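Side-chain contacts in tyrosinase (Burkholderia thailandensis, PDB 5ZRD), which probably hydroxylates monophenols to catechols and oxidises these further at a pair of copper ions, working efficiently at acidic pH: residues A[50-53]-A[54-58]; A[97-100]-A[101-105]. All coordinates share one frame; numbering follows the deposited sequence.

Contact 1: residues A[50-53]-A[54-58]. With CU (copper (II) ion), chain J.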
loop_
_atom_site.group_PDB
_atom_site.type_symbol
_atom_site.label_atom_id
_atom_site.label_comp_id
_atom_site.label_asym_id
_atom_site.label_seq_id
_atom_site.Cartn_x
_atom_site.Cartn_y
_atom_site.Cartn_z
ATOM N N PHE A 50 -20.487 -23.184 -19.751
ATOM C CA PHE A 50 -21.321 -22.066 -19.385
ATOM C C PHE A 50 -20.750 -21.342 -18.159
ATOM O O PHE A 50 -20.933 -20.149 -18.024
ATOM C CB PHE A 50 -22.755 -22.510 -19.132
ATOM C CG PHE A 50 -23.660 -21.341 -18.851
ATOM C CD1 PHE A 50 -23.797 -20.320 -19.780
ATOM C CD2 PHE A 50 -24.365 -21.253 -17.662
ATOM C CE1 PHE A 50 -24.603 -19.229 -19.519
ATOM C CE2 PHE A 50 -25.193 -20.170 -17.412
ATOM C CZ PHE A 50 -25.319 -19.168 -18.347
ATOM N N PHE A 51 -20.077 -22.055 -17.260
ATOM C CA PHE A 51 -19.643 -21.434 -16.018
ATOM C C PHE A 51 -18.517 -20.430 -16.275
ATOM O O PHE A 51 -18.448 -19.368 -15.668
ATOM C CB PHE A 51 -19.157 -22.477 -15.008
ATOM C CG PHE A 51 -18.607 -21.876 -13.742
ATOM C CD1 PHE A 51 -19.459 -21.434 -12.739
ATOM C CD2 PHE A 51 -17.244 -21.753 -13.559
ATOM C CE1 PHE A 51 -18.955 -20.868 -11.574
ATOM C CE2 PHE A 51 -16.741 -21.204 -12.387
ATOM C CZ PHE A 51 -17.595 -20.746 -11.406
ATOM N N ALA A 52 -17.620 -20.810 -17.163
ATOM C CA ALA A 52 -16.516 -19.965 -17.534
ATOM C C ALA A 52 -17.042 -18.704 -18.242
ATOM O O ALA A 52 -16.629 -17.596 -17.900
ATOM C CB ALA A 52 -15.572 -20.750 -18.418
ATOM N N LEU A 53 -17.939 -18.927 -19.216
ATOM C CA LEU A 53 -18.555 -17.902 -20.085
ATOM C C LEU A 53 -19.337 -16.922 -19.215
ATOM O O LEU A 53 -19.085 -15.739 -19.311
ATOM C CB LEU A 53 -19.485 -18.544 -21.121
ATOM C CG LEU A 53 -18.818 -19.165 -22.351
ATOM C CD1 LEU A 53 -19.812 -20.037 -23.118
ATOM C CD2 LEU A 53 -18.260 -18.082 -23.272
ATOM N N GLY A 54 -20.257 -17.432 -18.389
ATOM C CA GLY A 54 -21.014 -16.594 -17.449
ATOM C C GLY A 54 -20.089 -15.854 -16.513
ATOM O O GLY A 54 -20.327 -14.686 -16.186
ATOM N N GLY A 55 -19.011 -16.524 -16.098
ATOM C CA GLY A 55 -17.934 -15.919 -15.246
ATOM C C GLY A 55 -17.166 -14.782 -15.910
ATOM O O GLY A 55 -16.549 -13.960 -15.202
ATOM N N TYR A 56 -17.193 -14.689 -17.243
ATOM C CA TYR A 56 -16.418 -13.617 -17.905
ATOM C C TYR A 56 -17.024 -12.230 -17.586
ATOM O O TYR A 56 -16.275 -11.244 -17.462
ATOM C CB TYR A 56 -16.318 -13.859 -19.422
ATOM C CG TYR A 56 -15.530 -15.087 -19.829
ATOM C CD1 TYR A 56 -14.353 -15.435 -19.174
ATOM C CD2 TYR A 56 -15.925 -15.882 -20.893
ATOM C CE1 TYR A 56 -13.601 -16.536 -19.540
ATOM C CE2 TYR A 56 -15.188 -16.997 -21.270
ATOM C CZ TYR A 56 -14.040 -17.335 -20.572
ATOM O OH TYR A 56 -13.317 -18.433 -20.903
ATOM N N HIS A 57 -18.356 -12.163 -17.418
ATOM C CA HIS A 57 -19.100 -10.938 -17.296
ATOM C C HIS A 57 -18.639 -10.164 -16.065
ATOM O O HIS A 57 -18.214 -9.005 -16.151
ATOM C CB HIS A 57 -20.606 -11.248 -17.210
ATOM C CG HIS A 57 -21.448 -10.039 -17.375
ATOM N ND1 HIS A 57 -22.037 -9.411 -16.313
ATOM C CD2 HIS A 57 -21.738 -9.308 -18.472
ATOM C CE1 HIS A 57 -22.693 -8.361 -16.754
ATOM N NE2 HIS A 57 -22.503 -8.265 -18.069
ATOM N N GLY A 58 -18.725 -10.841 -14.935
ATOM C CA GLY A 58 -18.513 -10.284 -13.614
ATOM C C GLY A 58 -17.627 -11.196 -12.761
ATOM O O GLY A 58 -16.433 -11.320 -13.006
HETATM CU CU CU J . -22.854 -6.570 -19.082
#
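Y56 folds its ring back over the preceding turn, at A52 and L53, of the short helix that carries H57, the first copper ligand in the tyrosinase central domain. One face of the ring rests on A52 O, which lies 3.2 Å above the ring plane and over its centre. The first torsion produces this fit: with CG anti to its own carbonyl carbon (chi1 -66°), the ring leans back along the helix axis toward the residues before it. L53 reaches the ring with one branch, CD2 standing 3.8 Å from Y56 CE2, and the two side chains slant past each other. A52 brings a methyl near the phenol end, CB 4.1 Å from Y56 OH; the hydroxyl itself bonds to P47 O, which fixes the far end of the ring.

Beneath these groups the turns are held by the main chain. G54 N bonds to F50 O at 2.8 Å, G55 N to F51 O at 2.9 Å, and Y56 N to L53 O at 3.0 Å. G54 and G55, having no side chain, let the main chain of this buried turn lie close to its neighbours. F50 and L53, both apolar, pack against L101 of helix 90-108. At the far end H57 swings away from this packing, its ND1 weakly bonded to N307 O, while H85 and H94 complete the histidine set round the metal. H57 NE2 meets the copper ion at 2.0 Å.

Contact 2: residues A[97-100]-A[101-105]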
loop_
_atom_site.group_PDB
_atom_site.type_symbol
_atom_site.label_atom_id
_atom_site.label_comp_id
_atom_site.label_asym_id
_atom_site.label_seq_id
_atom_site.Cartn_x
_atom_site.Cartn_y
_atom_site.Cartn_z
ATOM N N TYR A 97 -19.622 -10.952 -26.659
ATOM C CA TYR A 97 -19.923 -11.872 -25.555
ATOM C C TYR A 97 -20.958 -12.875 -26.025
ATOM O O TYR A 97 -20.801 -14.086 -25.810
ATOM C CB TYR A 97 -20.406 -11.130 -24.311
ATOM C CG TYR A 97 -20.539 -11.920 -23.029
ATOM C CD1 TYR A 97 -19.856 -13.106 -22.797
ATOM C CD2 TYR A 97 -21.323 -11.433 -22.004
ATOM C CE1 TYR A 97 -19.953 -13.792 -21.594
ATOM C CE2 TYR A 97 -21.399 -12.075 -20.784
ATOM C CZ TYR A 97 -20.722 -13.262 -20.581
ATOM O OH TYR A 97 -20.839 -13.895 -19.390
ATOM N N VAL A 98 -21.977 -12.368 -26.684
ATOM C CA VAL A 98 -23.070 -13.224 -27.109
ATOM C C VAL A 98 -22.559 -14.174 -28.185
ATOM O O VAL A 98 -22.941 -15.342 -28.242
ATOM C CB VAL A 98 -24.251 -12.424 -27.663
ATOM C CG1 VAL A 98 -25.332 -13.362 -28.180
ATOM C CG2 VAL A 98 -24.822 -11.487 -26.621
ATOM N N TYR A 99 -21.752 -13.615 -29.072
ATOM C CA TYR A 99 -21.227 -14.368 -30.191
ATOM C C TYR A 99 -20.346 -15.495 -29.660
ATOM O O TYR A 99 -20.469 -16.575 -30.129
ATOM C CB TYR A 99 -20.397 -13.461 -31.100
ATOM C CG TYR A 99 -19.747 -14.129 -32.283
ATOM C CD1 TYR A 99 -20.489 -14.456 -33.399
ATOM C CD2 TYR A 99 -18.384 -14.367 -32.319
ATOM C CE1 TYR A 99 -19.900 -15.031 -34.509
ATOM C CE2 TYR A 99 -17.776 -14.937 -33.429
ATOM C CZ TYR A 99 -18.540 -15.260 -34.530
ATOM O OH TYR A 99 -17.992 -15.815 -35.642
ATOM N N LYS A 100 -19.490 -15.194 -28.686
ATOM C CA LYS A 100 -18.598 -16.170 -28.090
ATOM C C LYS A 100 -19.382 -17.301 -27.393
ATOM O O LYS A 100 -19.008 -18.502 -27.482
ATOM C CB LYS A 100 -17.614 -15.466 -27.155
ATOM C CG LYS A 100 -16.374 -14.902 -27.844
ATOM C CD LYS A 100 -15.650 -15.941 -28.692
ATOM C CE LYS A 100 -14.366 -15.438 -29.315
ATOM N NZ LYS A 100 -13.727 -16.470 -30.170
ATOM N N LEU A 101 -20.486 -16.980 -26.741
ATOM C CA LEU A 101 -21.299 -18.047 -26.137
ATOM C C LEU A 101 -21.936 -18.869 -27.261
ATOM O O LEU A 101 -22.110 -20.058 -27.154
ATOM C CB LEU A 101 -22.379 -17.468 -25.209
ATOM C CG LEU A 101 -23.354 -18.523 -24.697
ATOM C CD1 LEU A 101 -23.562 -18.410 -23.203
ATOM C CD2 LEU A 101 -24.677 -18.444 -25.455
ATOM N N GLU A 102 -22.343 -18.188 -28.306
ATOM C CA GLU A 102 -22.900 -18.887 -29.445
ATOM C C GLU A 102 -21.826 -19.804 -30.062
ATOM O O GLU A 102 -22.173 -20.863 -30.537
ATOM C CB GLU A 102 -23.407 -17.861 -30.449
ATOM C CG GLU A 102 -24.237 -18.451 -31.569
ATOM C CD GLU A 102 -24.618 -17.444 -32.633
ATOM O OE1 GLU A 102 -23.684 -16.702 -33.118
ATOM O OE2 GLU A 102 -25.831 -17.419 -32.999
ATOM N N GLU A 103 -20.545 -19.427 -30.053
ATOM C CA GLU A 103 -19.476 -20.326 -30.600
ATOM C C GLU A 103 -19.425 -21.609 -29.759
ATOM O O GLU A 103 -19.279 -22.696 -30.303
ATOM C CB GLU A 103 -18.086 -19.671 -30.613
ATOM C CG GLU A 103 -17.778 -18.905 -31.890
ATOM C CD GLU A 103 -16.341 -18.405 -32.033
ATOM O OE1 GLU A 103 -15.644 -18.299 -31.005
ATOM O OE2 GLU A 103 -15.923 -18.124 -33.180
ATOM N N ALA A 104 -19.588 -21.457 -28.441
ATOM C CA ALA A 104 -19.685 -22.562 -27.483
ATOM C C ALA A 104 -20.930 -23.411 -27.734
ATOM O O ALA A 104 -20.837 -24.627 -27.679
ATOM C CB ALA A 104 -19.704 -22.023 -26.082
ATOM N N LEU A 105 -22.085 -22.820 -27.979
ATOM C CA LEU A 105 -23.239 -23.666 -28.232
ATOM C C LEU A 105 -22.958 -24.531 -29.480
ATOM O O LEU A 105 -23.447 -25.663 -29.585
ATOM C CB LEU A 105 -24.516 -22.844 -28.434
ATOM C CG LEU A 105 -25.029 -22.017 -27.259
ATOM C CD1 LEU A 105 -26.213 -21.188 -27.713
ATOM C CD2 LEU A 105 -25.458 -22.879 -26.079
HETATM O O HOH W 1 -13.575 -16.580 -33.242
#
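K100 and E103 pair one turn apart on helix 90-108, their chains lying alongside each other in a common direction. Followed outward, the lysine begins with CB against the backbone, 3.3 Å from L101 N. Its chain bends at chi2 (-53°) and is straight beyond, which carries CD to 3.3 Å from E103 OE1 and CE alongside the same oxygen. NZ then closes a salt bridge of 2.8 Å to E103 OE1, on the syn side and 26° out of the carboxylate plane. A water accepts from NZ and donates to E103 OE2, bridging the second oxygen, and K377 O takes another bond from the ammonium. Long, flexible lysine and glutamate suit this partly exposed flank. The ring of Y99 slants past the glutamate: CE2 lies 3.7 Å from E103 OE2, with ring and carboxylate planes 40° apart. On the ring's CD1 side stands E102 OE1, but that carboxylate is committed elsewhere, to R9, R11 and M114 N. Main-chain bonds such as E103 N to Y99 O (2.9 Å) set the spacing. With both carboxylate oxygens of E103 engaged and NZ given three partners, the pair is probably kept charged and its rotation restrained.

In the fold
From the N terminus, contact 1 comes first, on helix 50-57, and is complete before contact 2 begins on helix 90-108; the two stand in series, neither nesting nor crossing. Each joins consecutive turns of one helix, so neither closes a loop. The chain between them passes through H85 and H94, which share the copper ion with H57, and returns so that the centres of the contacts lie 11 Å apart. There Y97 OH makes a probable hydrogen bond to L53 O, 2.5 Å away, and A104 CB packs on L53 CD1 at 3.6 Å. Helix 27-41 touches both, through F50 and L101, so that three helices, 27-41, 50-57 and 90-108, meet here.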